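MDM10 isoform 1 (Saccharomyces cerevisiae, PDB 7BTX) forms part of the ERMES complex that tethers the endoplasmic reticulum to mitochondria and takes part in late assembly of the TOM complex. Local coordinates at residues 24-28 / 249-253; 209-215 / 229-235. All blocks are in the same frame, centred on the assembly; numbering follows the deposited sequence.

Contact 1 (24-28 / 249-253)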
ATOM      1  N   TYR D  24     -11.156  36.546 -19.061  1.00 60.01           N
ATOM      2  CA  TYR D  24     -11.367  35.488 -20.042  1.00 60.01           C
ATOM      3  C   TYR D  24     -11.004  34.133 -19.444  1.00 60.01           C
ATOM      4  O   TYR D  24     -10.246  33.359 -20.033  1.00 60.01           O
ATOM      5  CB  TYR D  24     -10.546  35.767 -21.306  1.00 60.01           C
ATOM      6  CG  TYR D  24     -10.987  34.996 -22.529  1.00 60.01           C
ATOM      7  CD1 TYR D  24     -12.201  35.261 -23.135  1.00 60.01           C
ATOM      8  CD2 TYR D  24     -10.179  34.008 -23.080  1.00 60.01           C
ATOM      9  CE1 TYR D  24     -12.604  34.557 -24.247  1.00 60.01           C
ATOM     10  CE2 TYR D  24     -10.577  33.296 -24.186  1.00 60.01           C
ATOM     11  CZ  TYR D  24     -11.787  33.575 -24.767  1.00 60.01           C
ATOM     12  OH  TYR D  24     -12.181  32.866 -25.875  1.00 60.01           O
ATOM     13  N   GLU D  25     -11.513  33.845 -18.252  1.00 63.84           N
ATOM     14  CA  GLU D  25     -11.495  32.491 -17.726  1.00 63.84           C
ATOM     15  C   GLU D  25     -12.808  32.274 -16.998  1.00 63.84           C
ATOM     16  O   GLU D  25     -13.114  31.165 -16.550  1.00 63.84           O
ATOM     17  CB  GLU D  25     -10.296  32.270 -16.807  1.00 63.84           C
ATOM     18  CG  GLU D  25     -10.153  33.313 -15.722  1.00 63.84           C
ATOM     19  CD  GLU D  25      -9.134  32.929 -14.675  1.00 63.84           C
ATOM     20  OE1 GLU D  25      -8.578  31.816 -14.765  1.00 63.84           O
ATOM     21  OE2 GLU D  25      -8.888  33.743 -13.762  1.00 63.84           O
ATOM     22  N   ASP D  26     -13.591  33.345 -16.893  1.00 61.95           N
ATOM     23  CA  ASP D  26     -14.915  33.310 -16.295  1.00 61.95           C
ATOM     24  C   ASP D  26     -15.967  33.696 -17.318  1.00 61.95           C
ATOM     25  O   ASP D  26     -17.058  34.143 -16.954  1.00 61.95           O
ATOM     26  CB  ASP D  26     -15.000  34.235 -15.085  1.00 61.95           C
ATOM     27  CG  ASP D  26     -14.130  33.776 -13.936  1.00 61.95           C
ATOM     28  OD1 ASP D  26     -13.093  34.421 -13.681  1.00 61.95           O
ATOM     29  OD2 ASP D  26     -14.486  32.776 -13.280  1.00 61.95           O
ATOM     30  N   ILE D  27     -15.646  33.546 -18.600  1.00 60.78           N
ATOM     31  CA  ILE D  27     -16.575  33.882 -19.671  1.00 60.78           C
ATOM     32  C   ILE D  27     -17.508  32.694 -19.879  1.00 60.78           C
ATOM     33  O   ILE D  27     -18.720  32.864 -20.036  1.00 60.78           O
ATOM     34  CB  ILE D  27     -15.818  34.312 -20.947  1.00 60.78           C
ATOM     35  CG1 ILE D  27     -16.773  34.597 -22.098  1.00 60.78           C
ATOM     36  CG2 ILE D  27     -14.705  33.332 -21.334  1.00 60.78           C
ATOM     37  CD1 ILE D  27     -16.223  35.581 -23.083  1.00 60.78           C
ATOM     38  N   THR D  28     -16.958  31.483 -19.854  1.00 61.57           N
ATOM     39  CA  THR D  28     -17.747  30.269 -19.692  1.00 61.57           C
ATOM     40  C   THR D  28     -17.541  29.814 -18.261  1.00 61.57           C
ATOM     41  O   THR D  28     -16.708  28.952 -17.992  1.00 61.57           O
ATOM     42  CB  THR D  28     -17.303  29.183 -20.664  1.00 61.57           C
ATOM     43  OG1 THR D  28     -15.891  28.980 -20.535  1.00 61.57           O
ATOM     44  CG2 THR D  28     -17.612  29.582 -22.090  1.00 61.57           C
ATOM     45  N   SER D 249      -8.580  31.159 -29.389  1.00 58.22           N
ATOM     46  CA  SER D 249      -9.985  30.982 -29.050  1.00 58.22           C
ATOM     47  C   SER D 249     -10.679  32.303 -29.334  1.00 58.22           C
ATOM     48  O   SER D 249     -10.031  33.322 -29.586  1.00 58.22           O
ATOM     49  CB  SER D 249     -10.182  30.560 -27.597  1.00 58.22           C
ATOM     50  OG  SER D 249     -11.556  30.439 -27.294  1.00 58.22           O
ATOM     51  N   THR D 250     -12.008  32.272 -29.310  1.00 58.30           N
ATOM     52  CA  THR D 250     -12.839  33.455 -29.483  1.00 58.30           C
ATOM     53  C   THR D 250     -14.201  33.162 -28.879  1.00 58.30           C
ATOM     54  O   THR D 250     -14.835  32.172 -29.245  1.00 58.30           O
ATOM     55  CB  THR D 250     -12.993  33.833 -30.960  1.00 58.30           C
ATOM     56  OG1 THR D 250     -11.719  34.163 -31.525  1.00 58.30           O
ATOM     57  CG2 THR D 250     -13.914  35.025 -31.107  1.00 58.30           C
ATOM     58  N   THR D 251     -14.662  33.988 -27.955  1.00 56.61           N
ATOM     59  CA  THR D 251     -15.897  33.709 -27.250  1.00 56.61           C
ATOM     60  C   THR D 251     -16.775  34.961 -27.267  1.00 56.61           C
ATOM     61  O   THR D 251     -16.282  36.083 -27.351  1.00 56.61           O
ATOM     62  CB  THR D 251     -15.562  33.211 -25.844  1.00 56.61           C
ATOM     63  OG1 THR D 251     -14.463  32.297 -25.914  1.00 56.61           O
ATOM     64  CG2 THR D 251     -16.726  32.475 -25.230  1.00 56.61           C
ATOM     65  N   LEU D 252     -18.091  34.770 -27.219  1.00 55.58           N
ATOM     66  CA  LEU D 252     -19.039  35.844 -27.495  1.00 55.58           C
ATOM     67  C   LEU D 252     -20.208  35.861 -26.510  1.00 55.58           C
ATOM     68  O   LEU D 252     -21.361  35.765 -26.938  1.00 55.58           O
ATOM     69  CB  LEU D 252     -19.534  35.720 -28.940  1.00 55.58           C
ATOM     70  CG  LEU D 252     -20.162  36.897 -29.694  1.00 55.58           C
ATOM     71  CD1 LEU D 252     -19.406  38.167 -29.432  1.00 55.58           C
ATOM     72  CD2 LEU D 252     -20.207  36.600 -31.176  1.00 55.58           C
ATOM     73  N   ARG D 253     -19.941  35.900 -25.203  1.00 61.63           N
ATOM     74  CA  ARG D 253     -21.025  35.850 -24.226  1.00 61.63           C
ATOM     75  C   ARG D 253     -21.915  37.088 -24.318  1.00 61.63           C
ATOM     76  O   ARG D 253     -21.518  38.135 -24.826  1.00 61.63           O
ATOM     77  CB  ARG D 253     -20.496  35.718 -22.798  1.00 61.63           C
ATOM     78  CG  ARG D 253     -19.825  36.953 -22.259  1.00 61.63           C
ATOM     79  CD  ARG D 253     -19.387  36.780 -20.816  1.00 61.63           C
ATOM     80  NE  ARG D 253     -20.514  36.680 -19.900  1.00 61.63           N
ATOM     81  CZ  ARG D 253     -21.129  37.727 -19.361  1.00 61.63           C
ATOM     82  NH1 ARG D 253     -20.722  38.955 -19.648  1.00 61.63           N
ATOM     83  NH2 ARG D 253     -22.147  37.547 -18.535  1.00 61.63           N
TER
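The phenol of Y24 anchors the 24-28 loop to the barrel wall. Its OH makes two hydrogen bonds to strand 249-253. The first, to T251 OG1, is very short at 2.4 Å. The second joins Y24 OH to S249 OG at 2.9 Å. In each pair either hydroxyl could be the donor. S249 and T251 are two residues apart, so their side chains lie on the same face of the strand, and one phenol oxygen reaches both. It meets them near the plane of its ring. S249 OG is also bonded to W271 O, so the phenol joins a small polar cluster.

Packing takes over further along the strand. I27 extends its aliphatic chain over the same face. Its CD1 lies 3.7 Å from T251 CB, and its CG1 lies 3.6 Å from the CD of R253. R253 thus uses the aliphatic part of its side chain as an apolar surface. T28 adds a looser touch, with its CG2 4.4 Å from T251 CG2. T250 and L252 have their CA-to-CB bonds turned away from the loop.

This pattern is characteristic of a mitochondrial beta-barrel with an N-terminal segment packed inside it. The inward face of strand 245-258 carries the polar side chains that receive the loop. Strand 230-240 lies beside it, where Y24 also touches E236; on the other side is strand 263-269, where T28 rests on T268. The loop itself runs between helix 5-16 and helix 30-33, and E25 O is bonded to R32 of the latter.

Contact 2 (209-215 / 229-235)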
ATOM      1  N   ARG D 209      -4.644  37.441 -23.254  1.00 51.68           N
ATOM      2  CA  ARG D 209      -6.094  37.366 -23.208  1.00 51.68           C
ATOM      3  C   ARG D 209      -6.636  38.774 -23.307  1.00 51.68           C
ATOM      4  O   ARG D 209      -5.948  39.733 -22.962  1.00 51.68           O
ATOM      5  CB  ARG D 209      -6.627  36.735 -21.920  1.00 51.68           C
ATOM      6  CG  ARG D 209      -6.302  35.284 -21.689  1.00 51.68           C
ATOM      7  CD  ARG D 209      -7.001  34.833 -20.422  1.00 51.68           C
ATOM      8  NE  ARG D 209      -6.328  33.722 -19.764  1.00 51.68           N
ATOM      9  CZ  ARG D 209      -6.233  33.593 -18.446  1.00 51.68           C
ATOM     10  NH1 ARG D 209      -5.604  32.552 -17.922  1.00 51.68           N
ATOM     11  NH2 ARG D 209      -6.759  34.512 -17.654  1.00 51.68           N
ATOM     12  N   VAL D 210      -7.875  38.892 -23.766  1.00 51.46           N
ATOM     13  CA  VAL D 210      -8.562  40.175 -23.818  1.00 51.46           C
ATOM     14  C   VAL D 210     -10.051  39.879 -23.788  1.00 51.46           C
ATOM     15  O   VAL D 210     -10.491  38.835 -24.271  1.00 51.46           O
ATOM     16  CB  VAL D 210      -8.134  41.000 -25.054  1.00 51.46           C
ATOM     17  CG1 VAL D 210      -8.494  40.307 -26.355  1.00 51.46           C
ATOM     18  CG2 VAL D 210      -8.690  42.421 -25.009  1.00 51.46           C
ATOM     19  N   LEU D 211     -10.828  40.740 -23.148  1.00 56.76           N
ATOM     20  CA  LEU D 211     -12.276  40.608 -23.110  1.00 56.76           C
ATOM     21  C   LEU D 211     -12.872  41.999 -23.224  1.00 56.76           C
ATOM     22  O   LEU D 211     -12.976  42.717 -22.227  1.00 56.76           O
ATOM     23  CB  LEU D 211     -12.724  39.900 -21.833  1.00 56.76           C
ATOM     24  CG  LEU D 211     -14.182  39.461 -21.685  1.00 56.76           C
ATOM     25  CD1 LEU D 211     -14.230  38.141 -20.973  1.00 56.76           C
ATOM     26  CD2 LEU D 211     -14.989  40.464 -20.889  1.00 56.76           C
ATOM     27  N   HIS D 212     -13.253  42.378 -24.436  1.00 61.56           N
ATOM     28  CA  HIS D 212     -13.731  43.726 -24.716  1.00 61.56           C
ATOM     29  C   HIS D 212     -15.235  43.759 -24.492  1.00 61.56           C
ATOM     30  O   HIS D 212     -16.015  43.293 -25.318  1.00 61.56           O
ATOM     31  CB  HIS D 212     -13.365  44.152 -26.129  1.00 61.56           C
ATOM     32  CG  HIS D 212     -13.546  45.615 -26.378  1.00 61.56           C
ATOM     33  ND1 HIS D 212     -12.486  46.467 -26.590  1.00 61.56           N
ATOM     34  CD2 HIS D 212     -14.661  46.377 -26.450  1.00 61.56           C
ATOM     35  CE1 HIS D 212     -12.940  47.693 -26.780  1.00 61.56           C
ATOM     36  NE2 HIS D 212     -14.258  47.665 -26.700  1.00 61.56           N
ATOM     37  N   ASN D 213     -15.640  44.328 -23.368  1.00 64.71           N
ATOM     38  CA  ASN D 213     -17.052  44.514 -23.091  1.00 64.71           C
ATOM     39  C   ASN D 213     -17.614  45.654 -23.934  1.00 64.71           C
ATOM     40  O   ASN D 213     -16.989  46.704 -24.098  1.00 64.71           O
ATOM     41  CB  ASN D 213     -17.251  44.801 -21.605  1.00 64.71           C
ATOM     42  CG  ASN D 213     -18.693  44.691 -21.177  1.00 64.71           C
ATOM     43  OD1 ASN D 213     -19.540  44.217 -21.927  1.00 64.71           O
ATOM     44  ND2 ASN D 213     -18.981  45.125 -19.957  1.00 64.71           N
ATOM     45  N   PHE D 214     -18.803  45.432 -24.484  1.00 64.90           N
ATOM     46  CA  PHE D 214     -19.569  46.449 -25.196  1.00 64.90           C
ATOM     47  C   PHE D 214     -20.805  46.806 -24.375  1.00 64.90           C
ATOM     48  O   PHE D 214     -20.990  46.317 -23.258  1.00 64.90           O
ATOM     49  CB  PHE D 214     -19.983  45.969 -26.591  1.00 64.90           C
ATOM     50  CG  PHE D 214     -18.835  45.631 -27.496  1.00 64.90           C
ATOM     51  CD1 PHE D 214     -18.110  46.629 -28.119  1.00 64.90           C
ATOM     52  CD2 PHE D 214     -18.506  44.313 -27.755  1.00 64.90           C
ATOM     53  CE1 PHE D 214     -17.061  46.315 -28.968  1.00 64.90           C
ATOM     54  CE2 PHE D 214     -17.461  43.993 -28.600  1.00 64.90           C
ATOM     55  CZ  PHE D 214     -16.738  44.994 -29.206  1.00 64.90           C
ATOM     56  N   LEU D 215     -21.648  47.662 -24.955  1.00 69.20           N
ATOM     57  CA  LEU D 215     -22.933  48.104 -24.387  1.00 69.20           C
ATOM     58  C   LEU D 215     -22.860  48.653 -22.960  1.00 69.20           C
ATOM     59  O   LEU D 215     -23.643  48.257 -22.094  1.00 69.20           O
ATOM     60  CB  LEU D 215     -23.956  46.964 -24.435  1.00 69.20           C
ATOM     61  CG  LEU D 215     -24.478  46.594 -25.822  1.00 69.20           C
ATOM     62  CD1 LEU D 215     -25.381  45.375 -25.756  1.00 69.20           C
ATOM     63  CD2 LEU D 215     -25.221  47.771 -26.426  1.00 69.20           C
ATOM     64  N   SER D 229     -28.108  44.606 -20.640  1.00 73.79           N
ATOM     65  CA  SER D 229     -27.698  43.816 -21.790  1.00 73.79           C
ATOM     66  C   SER D 229     -26.233  44.122 -22.054  1.00 73.79           C
ATOM     67  O   SER D 229     -25.866  45.283 -22.242  1.00 73.79           O
ATOM     68  CB  SER D 229     -28.529  44.122 -23.045  1.00 73.79           C
ATOM     69  OG  SER D 229     -29.926  44.067 -22.804  1.00 73.79           O
ATOM     70  N   SER D 230     -25.402  43.083 -22.076  1.00 67.33           N
ATOM     71  CA  SER D 230     -23.969  43.310 -22.202  1.00 67.33           C
ATOM     72  C   SER D 230     -23.303  42.288 -23.110  1.00 67.33           C
ATOM     73  O   SER D 230     -22.888  41.222 -22.653  1.00 67.33           O
ATOM     74  CB  SER D 230     -23.311  43.289 -20.823  1.00 67.33           C
ATOM     75  OG  SER D 230     -22.912  41.977 -20.473  1.00 67.33           O
ATOM     76  N   LEU D 231     -23.177  42.610 -24.393  1.00 61.82           N
ATOM     77  CA  LEU D 231     -22.494  41.718 -25.316  1.00 61.82           C
ATOM     78  C   LEU D 231     -20.990  41.870 -25.160  1.00 61.82           C
ATOM     79  O   LEU D 231     -20.409  42.839 -25.649  1.00 61.82           O
ATOM     80  CB  LEU D 231     -22.927  42.003 -26.758  1.00 61.82           C
ATOM     81  CG  LEU D 231     -22.540  41.043 -27.888  1.00 61.82           C
ATOM     82  CD1 LEU D 231     -23.652  41.024 -28.912  1.00 61.82           C
ATOM     83  CD2 LEU D 231     -21.242  41.426 -28.583  1.00 61.82           C
ATOM     84  N   SER D 232     -20.350  40.927 -24.484  1.00 59.09           N
ATOM     85  CA  SER D 232     -18.901  40.919 -24.421  1.00 59.09           C
ATOM     86  C   SER D 232     -18.316  40.221 -25.643  1.00 59.09           C
ATOM     87  O   SER D 232     -19.035  39.692 -26.491  1.00 59.09           O
ATOM     88  CB  SER D 232     -18.428  40.232 -23.151  1.00 59.09           C
ATOM     89  OG  SER D 232     -17.093  39.814 -23.305  1.00 59.09           O
ATOM     90  N   LEU D 233     -16.986  40.221 -25.723  1.00 56.32           N
ATOM     91  CA  LEU D 233     -16.272  39.570 -26.814  1.00 56.32           C
ATOM     92  C   LEU D 233     -14.835  39.326 -26.379  1.00 56.32           C
ATOM     93  O   LEU D 233     -14.136  40.264 -25.995  1.00 56.32           O
ATOM     94  CB  LEU D 233     -16.310  40.425 -28.085  1.00 56.32           C
ATOM     95  CG  LEU D 233     -16.017  39.799 -29.455  1.00 56.32           C
ATOM     96  CD1 LEU D 233     -16.743  40.602 -30.516  1.00 56.32           C
ATOM     97  CD2 LEU D 233     -14.538  39.690 -29.811  1.00 56.32           C
ATOM     98  N   GLY D 234     -14.375  38.087 -26.452  1.00 55.50           N
ATOM     99  CA  GLY D 234     -13.052  37.779 -25.958  1.00 55.50           C
ATOM    100  C   GLY D 234     -12.185  37.008 -26.925  1.00 55.50           C
ATOM    101  O   GLY D 234     -12.679  36.474 -27.918  1.00 55.50           O
ATOM    102  N   ALA D 235     -10.889  36.953 -26.651  1.00 54.81           N
ATOM    103  CA  ALA D 235      -9.962  36.169 -27.447  1.00 54.81           C
ATOM    104  C   ALA D 235      -8.799  35.720 -26.568  1.00 54.81           C
ATOM    105  O   ALA D 235      -8.585  36.245 -25.476  1.00 54.81           O
ATOM    106  CB  ALA D 235      -9.486  36.976 -28.647  1.00 54.81           C
TER
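These segments form an antiparallel beta-hairpin in the barrel wall. Most of the loop that joins them is not modelled (216-227). S229 starts the second arm at the loop end, where its O lies 3.4 Å from L215 CB. S230 follows, turned to the interior side and touching R253 and Y255 of strand 245-258. L231 packs its CD2 4.1 Å from F214 CD2, and its O accepts a hydrogen bond from F214 N at 3.3 Å. S232 is buried, with OG 3.3 Å from L211 CD2. L233 places CB 3.8 Å from F214 CE2, and its O takes a hydrogen bond from H212 N at 2.8 Å. G234 has no side chain, and its CA comes within 4.1 Å of L211 CA, a close non-hydrogen-bonded pair. A235 ends the walk as a hydrogen-bonded pair with V210: V210 N reaches A235 O at 3.2 Å, A235 N reaches V210 O at 3.1 Å, and V210 CG1 touches A235 CB at 4.2 Å.

How the contacts relate
Both contacts lie in the same part of the barrel, with centres about 8 Å apart. Strands 230-240 and 245-258 are sheet neighbours, and T251 O and G234 N, 2.9 Å apart, probably form a hydrogen bond between them. Contact 2 builds the wall itself. It depends on backbone hydrogen bonds, and it becomes most exposed at the loop end, at L215. Contact 1 lines the inside of that wall. It has no backbone hydrogen bonds across it and relies on side-chain hydroxyls and aliphatic packing, with Y24, I27 and T251 buried. Y24 links the two: its ring CD2 lies 3.6 Å from A235 O, and the backbone O of Y24 lies 3.6 Å from R209 CD.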